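PDB 4QHR: alanine racemase, which belongs to the alanine racemase family of pyridoxal phosphate proteins, pairing a TIM-barrel N-terminal domain with a C-terminal domain built mainly of beta strands. Local coordinates for residues M234-E239 with C345-R350; N285-D290 with D303-D308; G291-V296 with N325-D330. All coordinates share one frame; numbering follows the deposited sequence.

Contact 1: residues M234-E239 with C345-R350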
loop_
_atom_site.group_PDB
_atom_site.type_symbol
_atom_site.label_atom_id
_atom_site.label_comp_id
_atom_site.label_asym_id
_atom_site.label_seq_id
_atom_site.Cartn_x
_atom_site.Cartn_y
_atom_site.Cartn_z
ATOM N N MET A 234 -5.329 3.571 -14.876
ATOM C CA MET A 234 -4.289 2.676 -14.425
ATOM C C MET A 234 -4.537 1.227 -14.858
ATOM O O MET A 234 -5.620 0.684 -14.598
ATOM C CB MET A 234 -4.184 2.679 -12.882
ATOM C CG MET A 234 -3.047 1.845 -12.351
ATOM S SD MET A 234 -2.853 1.644 -10.569
ATOM C CE MET A 234 -2.741 3.351 -10.004
ATOM N N THR A 235 -3.506 0.624 -15.447
ATOM C CA THR A 235 -3.419 -0.836 -15.557
ATOM C C THR A 235 -2.281 -1.363 -14.686
ATOM O O THR A 235 -1.109 -0.889 -14.780
ATOM C CB THR A 235 -3.239 -1.259 -17.010
ATOM O OG1 THR A 235 -4.266 -0.632 -17.772
ATOM C CG2 THR A 235 -3.426 -2.776 -17.132
ATOM N N PHE A 236 -2.583 -2.355 -13.850
ATOM C CA PHE A 236 -1.602 -2.921 -12.905
ATOM C C PHE A 236 -1.359 -4.353 -13.407
ATOM O O PHE A 236 -2.279 -5.177 -13.420
ATOM C CB PHE A 236 -2.203 -2.869 -11.492
ATOM C CG PHE A 236 -1.292 -3.328 -10.352
ATOM C CD1 PHE A 236 0.114 -3.278 -10.407
ATOM C CD2 PHE A 236 -1.871 -3.755 -9.179
ATOM C CE1 PHE A 236 0.879 -3.692 -9.307
ATOM C CE2 PHE A 236 -1.124 -4.178 -8.098
ATOM C CZ PHE A 236 0.247 -4.156 -8.164
ATOM N N THR A 237 -0.122 -4.622 -13.846
ATOM C CA THR A 237 0.259 -5.952 -14.361
ATOM C C THR A 237 1.417 -6.660 -13.657
ATOM O O THR A 237 2.209 -6.072 -12.947
ATOM C CB THR A 237 0.559 -5.917 -15.881
ATOM O OG1 THR A 237 1.843 -5.321 -16.139
ATOM C CG2 THR A 237 -0.572 -5.182 -16.631
ATOM N N ALA A 238 1.481 -7.983 -13.870
ATOM C CA ALA A 238 2.613 -8.803 -13.482
ATOM C C ALA A 238 2.701 -9.991 -14.487
ATOM O O ALA A 238 2.034 -9.981 -15.509
ATOM C CB ALA A 238 2.498 -9.259 -12.017
ATOM N N GLU A 239 3.544 -10.964 -14.237
ATOM C CA GLU A 239 3.723 -12.086 -15.144
ATOM C C GLU A 239 3.716 -13.410 -14.411
ATOM O O GLU A 239 3.991 -13.519 -13.191
ATOM C CB GLU A 239 5.055 -11.941 -15.950
ATOM C CG GLU A 239 4.935 -10.973 -17.124
ATOM C CD GLU A 239 6.234 -10.848 -17.878
ATOM O OE1 GLU A 239 7.152 -11.698 -17.647
ATOM O OE2 GLU A 239 6.333 -9.916 -18.689
ATOM N N CYS A 345 -4.462 3.951 -4.120
ATOM C CA CYS A 345 -3.588 4.721 -3.217
ATOM C C CYS A 345 -2.579 3.915 -2.412
ATOM O O CYS A 345 -1.688 4.530 -1.830
ATOM C CB CYS A 345 -4.426 5.540 -2.217
ATOM S SG CYS A 345 -5.268 6.907 -2.993
ATOM N N ARG A 346 -2.700 2.571 -2.330
ATOM C CA ARG A 346 -1.845 1.794 -1.413
ATOM C C ARG A 346 -0.949 0.763 -2.149
ATOM O O ARG A 346 -0.743 -0.337 -1.697
ATOM C CB ARG A 346 -2.708 1.168 -0.361
ATOM C CG ARG A 346 -3.203 2.196 0.704
ATOM C CD ARG A 346 -3.974 1.498 1.775
ATOM N NE ARG A 346 -3.173 0.526 2.575
ATOM C CZ ARG A 346 -3.697 -0.524 3.215
ATOM N NH1 ARG A 346 -5.011 -0.786 3.146
ATOM N NH2 ARG A 346 -2.934 -1.358 3.928
ATOM N N LEU A 347 -0.453 1.155 -3.311
ATOM C CA LEU A 347 0.568 0.403 -4.042
ATOM C C LEU A 347 1.931 0.765 -3.476
ATOM O O LEU A 347 2.173 1.894 -3.022
ATOM C CB LEU A 347 0.548 0.766 -5.514
ATOM C CG LEU A 347 -0.749 0.443 -6.228
ATOM C CD1 LEU A 347 -0.768 1.126 -7.542
ATOM C CD2 LEU A 347 -0.902 -1.053 -6.391
ATOM N N SER A 348 2.858 -0.143 -3.530
ATOM C CA SER A 348 4.137 0.147 -2.980
ATOM C C SER A 348 5.022 0.729 -4.090
ATOM O O SER A 348 4.608 0.856 -5.243
ATOM C CB SER A 348 4.762 -1.150 -2.416
ATOM O OG SER A 348 5.357 -1.905 -3.440
ATOM N N SER A 349 6.276 1.011 -3.741
ATOM C CA SER A 349 7.241 1.523 -4.706
ATOM C C SER A 349 7.855 0.397 -5.555
ATOM O O SER A 349 8.575 0.690 -6.482
ATOM C CB SER A 349 8.397 2.299 -4.051
ATOM O OG SER A 349 9.093 1.415 -3.172
ATOM N N ARG A 350 7.545 -0.866 -5.297
ATOM C CA ARG A 350 8.231 -1.956 -6.017
ATOM C C ARG A 350 7.849 -1.996 -7.524
ATOM O O ARG A 350 8.764 -2.018 -8.385
ATOM C CB ARG A 350 8.006 -3.292 -5.322
ATOM C CG ARG A 350 8.722 -4.418 -6.048
ATOM C CD ARG A 350 9.073 -5.508 -5.069
ATOM N NE ARG A 350 7.852 -6.192 -4.651
ATOM C CZ ARG A 350 7.780 -7.170 -3.762
ATOM N NH1 ARG A 350 8.828 -7.558 -3.081
ATOM N NH2 ARG A 350 6.609 -7.718 -3.520
#
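One face of the Phe236 ring is covered by the CD2 methyl of Leu347. The methyl sits over the face but offset toward the rim. Leu347 CD2 is nearest Phe236 CE2, at 3.6 Å. Leu347 CD2 is 3.9 Å from the centroid of the Phe236 ring, 26° off the ring normal, which makes this a CH-pi contact. The leucine and the phenylalanine run alongside each other in opposing directions. The ring also meets Trp323, with the planes at about 60°.

The other branch of Leu347 serves Met234. Leu347 CD1 touches Met234 SD at 3.7 Å, and Met234 and Leu347 meet tip to tip. Met234 starts out extended and bends only at its last torsion (chi3 -56°). Leu347 CD1 therefore also has Met234 CE at 3.9 Å.

Met234 and Phe236 lie two residues apart on strand 234-246 and both point at the loop between helix 340-345 and strand 352-355. Val6 of strand 4-8 packs on both. Just after Leu347 the loop forms an ST turn, in which Arg350 N donates to Ser348 OG at 3.1 Å. Arg350 forms salt bridges with Asp275 and Asp303 of its own chain and with Glu62 of the second subunit.

No hydrogen bond crosses this buried contact. The loop is held here by dispersion and the fit of one forked side chain, while Ser348 OG and the Arg346 and Arg350 guanidinium groups bond to other partners.

Contact 2: residues N285-D290 with D303-D308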
loop_
_atom_site.group_PDB
_atom_site.type_symbol
_atom_site.label_atom_id
_atom_site.label_comp_id
_atom_site.label_asym_id
_atom_site.label_seq_id
_atom_site.Cartn_x
_atom_site.Cartn_y
_atom_site.Cartn_z
ATOM N N ASN A 285 -11.882 -13.429 -6.059
ATOM C CA ASN A 285 -11.305 -12.407 -6.897
ATOM C C ASN A 285 -10.731 -13.074 -8.150
ATOM O O ASN A 285 -10.443 -14.288 -8.143
ATOM C CB ASN A 285 -10.201 -11.668 -6.114
ATOM C CG ASN A 285 -9.712 -10.449 -6.850
ATOM O OD1 ASN A 285 -10.499 -9.778 -7.509
ATOM N ND2 ASN A 285 -8.385 -10.225 -6.847
ATOM N N PHE A 286 -10.579 -12.285 -9.207
ATOM C CA PHE A 286 -10.111 -12.746 -10.490
ATOM C C PHE A 286 -9.012 -11.826 -10.998
ATOM O O PHE A 286 -8.959 -10.652 -10.621
ATOM C CB PHE A 286 -11.281 -12.777 -11.492
ATOM C CG PHE A 286 -12.382 -13.738 -11.094
ATOM C CD1 PHE A 286 -13.370 -13.319 -10.260
ATOM C CD2 PHE A 286 -12.389 -15.059 -11.544
ATOM C CE1 PHE A 286 -14.375 -14.205 -9.831
ATOM C CE2 PHE A 286 -13.391 -15.939 -11.143
ATOM C CZ PHE A 286 -14.384 -15.496 -10.267
ATOM N N VAL A 287 -8.164 -12.369 -11.861
ATOM C CA VAL A 287 -7.277 -11.581 -12.702
ATOM C C VAL A 287 -7.697 -11.759 -14.183
ATOM O O VAL A 287 -8.446 -12.692 -14.526
ATOM C CB VAL A 287 -5.823 -11.953 -12.540
ATOM C CG1 VAL A 287 -5.394 -11.809 -11.082
ATOM C CG2 VAL A 287 -5.535 -13.400 -13.009
ATOM N N ALA A 288 -7.178 -10.907 -15.052
ATOM C CA ALA A 288 -7.504 -10.967 -16.478
ATOM C C ALA A 288 -6.276 -11.442 -17.225
ATOM O O ALA A 288 -5.174 -10.876 -17.062
ATOM C CB ALA A 288 -7.951 -9.618 -16.972
ATOM N N ILE A 289 -6.433 -12.503 -18.006
ATOM C CA ILE A 289 -5.325 -13.089 -18.783
ATOM C C ILE A 289 -5.891 -13.589 -20.116
ATOM O O ILE A 289 -6.873 -14.332 -20.102
ATOM C CB ILE A 289 -4.721 -14.364 -18.109
ATOM C CG1 ILE A 289 -4.239 -14.067 -16.706
ATOM C CG2 ILE A 289 -3.604 -14.955 -18.990
ATOM C CD1 ILE A 289 -3.686 -15.260 -15.951
ATOM N N ASP A 290 -5.270 -13.201 -21.234
ATOM C CA ASP A 290 -5.553 -13.751 -22.569
ATOM C C ASP A 290 -7.063 -13.587 -22.916
ATOM O O ASP A 290 -7.652 -14.466 -23.563
ATOM C CB ASP A 290 -5.098 -15.241 -22.632
ATOM C CG ASP A 290 -5.093 -15.816 -24.081
ATOM O OD1 ASP A 290 -4.590 -15.144 -24.982
ATOM O OD2 ASP A 290 -5.608 -16.935 -24.318
ATOM N N ASP A 303 4.968 -11.518 -2.085
ATOM C CA ASP A 303 5.556 -11.404 -3.398
ATOM C C ASP A 303 4.900 -12.193 -4.517
ATOM O O ASP A 303 5.252 -12.019 -5.703
ATOM C CB ASP A 303 7.002 -11.879 -3.339
ATOM C CG ASP A 303 7.784 -11.180 -2.254
ATOM O OD1 ASP A 303 7.656 -9.972 -2.000
ATOM O OD2 ASP A 303 8.567 -11.886 -1.635
ATOM N N MET A 304 3.932 -13.012 -4.187
ATOM C CA MET A 304 3.365 -13.944 -5.159
ATOM C C MET A 304 1.887 -14.224 -4.905
ATOM O O MET A 304 1.443 -14.150 -3.752
ATOM C CB MET A 304 4.081 -15.267 -5.056
ATOM C CG MET A 304 5.418 -15.302 -5.722
ATOM S SD MET A 304 6.281 -16.866 -5.405
ATOM C CE MET A 304 6.932 -16.659 -3.750
ATOM N N ILE A 305 1.172 -14.514 -5.996
ATOM C CA ILE A 305 -0.181 -15.047 -5.931
ATOM C C ILE A 305 -0.288 -16.284 -6.817
ATOM O O ILE A 305 0.531 -16.496 -7.754
ATOM C CB ILE A 305 -1.302 -13.989 -6.309
ATOM C CG1 ILE A 305 -1.253 -13.622 -7.796
ATOM C CG2 ILE A 305 -1.218 -12.783 -5.435
ATOM C CD1 ILE A 305 -2.294 -12.629 -8.287
ATOM N N ALA A 306 -1.328 -17.098 -6.533
ATOM C CA ALA A 306 -1.634 -18.259 -7.357
ATOM C C ALA A 306 -2.994 -18.062 -8.055
ATOM O O ALA A 306 -3.931 -17.526 -7.453
ATOM C CB ALA A 306 -1.642 -19.514 -6.509
ATOM N N ILE A 307 -3.079 -18.493 -9.317
ATOM C CA ILE A 307 -4.275 -18.397 -10.117
ATOM C C ILE A 307 -4.580 -19.759 -10.746
ATOM O O ILE A 307 -3.660 -20.550 -11.050
ATOM C CB ILE A 307 -4.166 -17.298 -11.191
ATOM C CG1 ILE A 307 -3.064 -17.596 -12.152
ATOM C CG2 ILE A 307 -3.889 -15.904 -10.555
ATOM C CD1 ILE A 307 -2.869 -16.457 -13.114
ATOM N N ASP A 308 -5.869 -20.033 -10.900
ATOM C CA ASP A 308 -6.323 -21.223 -11.588
ATOM C C ASP A 308 -6.344 -20.932 -13.074
ATOM O O ASP A 308 -7.153 -20.134 -13.530
ATOM C CB ASP A 308 -7.714 -21.600 -11.083
ATOM C CG ASP A 308 -8.312 -22.770 -11.823
ATOM O OD1 ASP A 308 -7.621 -23.398 -12.620
ATOM O OD2 ASP A 308 -9.508 -23.056 -11.549
#
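Val287 and Ile307 cross at about a right angle inside a curled antiparallel meander. The turn at Asp290 and Gly291 makes a beta hairpin of strands 286-289 and 292-297, and strand 305-308 then pairs with the far side of 292-297. Strands 286-289 and 305-308 are thus not direct neighbours. Their axes still approach to 8.4 Å and differ in direction by 70°. In a flat sheet they would run nearly parallel, so the sheet is strongly coiled here, and residues on its inner side can meet across the middle strand.

The inward residues fill that concave side. Val287 CG2 meets Ile307 CG2 at 3.9 Å. Ile307 CD1 is the second neighbour of this methyl, 4.1 Å from Val287 CG2. Val287 is therefore touched by both the short branch and the end of the long branch of Ile307. This follows from the first torsion of Ile307 (chi1 62°), which puts CG1 between the backbone N and the carbonyl carbon and leaves CG2 beside the N.

Ile289 reaches for Ile307 tip to tip. The modelled approach of their CD1 methyls is too short for two carbons and is doubtful in detail.

Val269 of strand 264-269 packs on Ile305 and Ile307, and Val320 of strand 319-321 packs on Val287 and Ile289. The contact is thus part of the apolar core of the C-terminal domain. Toward the start of strand 305-308 it ends with a looser touch, where Val287 CG1 faces Ile305 CD1 at 4.3 Å.

Contact 3: residues G291-V296 with N325-D330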
loop_
_atom_site.group_PDB
_atom_site.type_symbol
_atom_site.label_atom_id
_atom_site.label_comp_id
_atom_site.label_asym_id
_atom_site.label_seq_id
_atom_site.Cartn_x
_atom_site.Cartn_y
_atom_site.Cartn_z
ATOM N N GLY A 291 -7.678 -12.487 -22.465
ATOM C CA GLY A 291 -9.115 -12.279 -22.663
ATOM C C GLY A 291 -10.062 -13.053 -21.779
ATOM O O GLY A 291 -11.289 -13.005 -21.989
ATOM N N LYS A 292 -9.525 -13.748 -20.780
ATOM C CA LYS A 292 -10.337 -14.475 -19.809
ATOM C C LYS A 292 -10.130 -13.923 -18.408
ATOM O O LYS A 292 -9.238 -13.126 -18.146
ATOM C CB LYS A 292 -9.952 -15.948 -19.803
ATOM C CG LYS A 292 -10.544 -16.718 -20.969
ATOM C CD LYS A 292 -9.486 -17.156 -21.942
ATOM C CE LYS A 292 -10.075 -17.447 -23.316
ATOM N NZ LYS A 292 -9.211 -16.776 -24.348
ATOM N N LEU A 293 -10.982 -14.379 -17.517
ATOM C CA LEU A 293 -10.902 -14.067 -16.105
ATOM C C LEU A 293 -10.536 -15.354 -15.449
ATOM O O LEU A 293 -11.193 -16.378 -15.751
ATOM C CB LEU A 293 -12.253 -13.565 -15.586
ATOM C CG LEU A 293 -12.568 -12.188 -16.149
ATOM C CD1 LEU A 293 -14.029 -11.778 -15.903
ATOM C CD2 LEU A 293 -11.618 -11.126 -15.594
ATOM N N CYS A 294 -9.510 -15.326 -14.577
ATOM C CA CYS A 294 -9.016 -16.478 -13.853
ATOM C C CYS A 294 -9.032 -16.236 -12.350
ATOM O O CYS A 294 -8.517 -15.206 -11.884
ATOM C CB CYS A 294 -7.578 -16.790 -14.269
ATOM S SG CYS A 294 -7.422 -17.030 -16.033
ATOM N N PRO A 295 -9.610 -17.175 -11.574
ATOM C CA PRO A 295 -9.677 -16.966 -10.153
ATOM C C PRO A 295 -8.315 -17.021 -9.445
ATOM O O PRO A 295 -7.422 -17.802 -9.809
ATOM C CB PRO A 295 -10.570 -18.108 -9.655
ATOM C CG PRO A 295 -10.557 -19.123 -10.694
ATOM C CD PRO A 295 -10.230 -18.448 -11.988
ATOM N N VAL A 296 -8.167 -16.133 -8.465
ATOM C CA VAL A 296 -7.041 -16.137 -7.553
ATOM C C VAL A 296 -7.347 -17.237 -6.519
ATOM O O VAL A 296 -8.448 -17.291 -5.970
ATOM C CB VAL A 296 -6.884 -14.751 -6.872
ATOM C CG1 VAL A 296 -5.756 -14.760 -5.871
ATOM C CG2 VAL A 296 -6.727 -13.650 -7.900
ATOM N N ASN A 325 -8.327 -2.198 -17.821
ATOM C CA ASN A 325 -9.546 -2.156 -18.653
ATOM C C ASN A 325 -10.359 -3.472 -18.691
ATOM O O ASN A 325 -11.544 -3.457 -19.088
ATOM C CB ASN A 325 -9.194 -1.789 -20.069
ATOM C CG ASN A 325 -8.802 -0.355 -20.219
ATOM O OD1 ASN A 325 -7.607 -0.024 -20.409
ATOM N ND2 ASN A 325 -9.771 0.506 -20.135
ATOM N N HIS A 326 -9.737 -4.592 -18.316
ATOM C CA HIS A 326 -10.389 -5.908 -18.412
ATOM C C HIS A 326 -10.818 -6.426 -17.078
ATOM O O HIS A 326 -11.907 -6.989 -17.000
ATOM C CB HIS A 326 -9.467 -6.892 -19.119
ATOM C CG HIS A 326 -8.907 -6.314 -20.372
ATOM N ND1 HIS A 326 -7.654 -5.769 -20.420
ATOM C CD2 HIS A 326 -9.473 -6.074 -21.574
ATOM C CE1 HIS A 326 -7.427 -5.294 -21.640
ATOM N NE2 HIS A 326 -8.531 -5.446 -22.353
ATOM N N ARG A 327 -10.012 -6.276 -16.037
ATOM C CA ARG A 327 -10.497 -6.508 -14.659
ATOM C C ARG A 327 -10.586 -5.144 -13.973
ATOM O O ARG A 327 -9.567 -4.471 -13.747
ATOM C CB ARG A 327 -9.544 -7.416 -13.911
ATOM C CG ARG A 327 -9.895 -7.790 -12.476
ATOM C CD ARG A 327 -11.252 -8.468 -12.362
ATOM N NE ARG A 327 -11.542 -8.811 -10.961
ATOM C CZ ARG A 327 -12.726 -9.163 -10.497
ATOM N NH1 ARG A 327 -13.774 -9.240 -11.328
ATOM N NH2 ARG A 327 -12.869 -9.407 -9.191
ATOM N N LEU A 328 -11.796 -4.714 -13.656
ATOM C CA LEU A 328 -12.014 -3.333 -13.190
ATOM C C LEU A 328 -11.591 -3.198 -11.741
ATOM O O LEU A 328 -11.969 -4.030 -10.903
ATOM C CB LEU A 328 -13.451 -2.875 -13.389
ATOM C CG LEU A 328 -13.916 -2.881 -14.843
ATOM C CD1 LEU A 328 -15.415 -2.731 -14.864
ATOM C CD2 LEU A 328 -13.241 -1.764 -15.642
ATOM N N VAL A 329 -10.797 -2.146 -11.464
ATOM C CA VAL A 329 -10.291 -1.906 -10.104
ATOM C C VAL A 329 -11.414 -1.907 -9.062
ATOM O O VAL A 329 -11.188 -2.416 -7.978
ATOM C CB VAL A 329 -9.432 -0.639 -9.997
ATOM C CG1 VAL A 329 -10.313 0.608 -10.108
ATOM C CG2 VAL A 329 -8.645 -0.620 -8.713
ATOM N N ASP A 330 -12.603 -1.368 -9.373
ATOM C CA ASP A 330 -13.729 -1.405 -8.392
ATOM C C ASP A 330 -14.306 -2.818 -8.138
ATOM O O ASP A 330 -14.882 -3.062 -7.087
ATOM C CB ASP A 330 -14.874 -0.439 -8.787
ATOM C CG ASP A 330 -14.434 0.979 -8.792
ATOM O OD1 ASP A 330 -14.051 1.454 -7.713
ATOM O OD2 ASP A 330 -14.453 1.591 -9.876
#
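Leu293 sets its CG beside its own backbone N, opposite the carbonyl carbon (chi1 -70°), and this carries the CD2 methyl across to Arg327. The arginine leaves its backbone with CG opposite N and then bends at the second torsion (chi2 58°). The bend brings its CD methylene round to the leucine. Leu293 CD2 comes to 4.2 Å from Arg327 CD.

The same methyl also looks at the backbone of the loop. Leu293 CD2 is 4.4 Å from His326 O, a loose approach. His326 CB stays 5.9 Å from Leu293 CD2, and the imidazole lies farther off still.

Strand 292-297 is the second arm of a hairpin with strand 286-289. Residues 325-328 form the loop that leads into helix 329-335, with Leu328 at the N-cap position. The contact therefore joins the hairpin to the entrance of that helix.

The polar groups of the loop find their partners away from Leu293. Glu321 holds two residues in a row: OE1 is hydrogen-bonded to His326 ND1, and OE2 accepts from Arg327 N. The guanidinium of Arg327 bonds through NH2 to Asn285 OD1, and its side chain also packs on Phe286.

No hydrogen bond crosses between the two segments, and the leucine remains largely exposed to solvent. The chemistry is a light apolar touch of a methyl on an arginine methylene. With the guanidinium tied to Asn285 and the backbone N to Glu321, the position of Arg327 is probably set largely by these polar bonds, and Leu293 covers part of its aliphatic stem.

From the N-terminal side, 234-239 comes first and opens the widest loop. Residues 285-290 and then 291-296 follow, as the two arms of one hairpin. Contact 2 closes at 303-308, contact 3 at 325-330, and contact 1 last at 345-350. Contacts 2 and 3 cross, since their segments alternate along the chain, and both fall within the span of contact 1. Strand 292-297 lies between the two strands of contact 2 in the sheet, so contacts 2 and 3 share backbone pairing. A salt bridge from Arg350 to Asp303 joins contact 1 to contact 2. Contacts 1 and 3 tie the sheet to the loops next to helices 340-345 and 329-335, while contact 2 joins two strands within it.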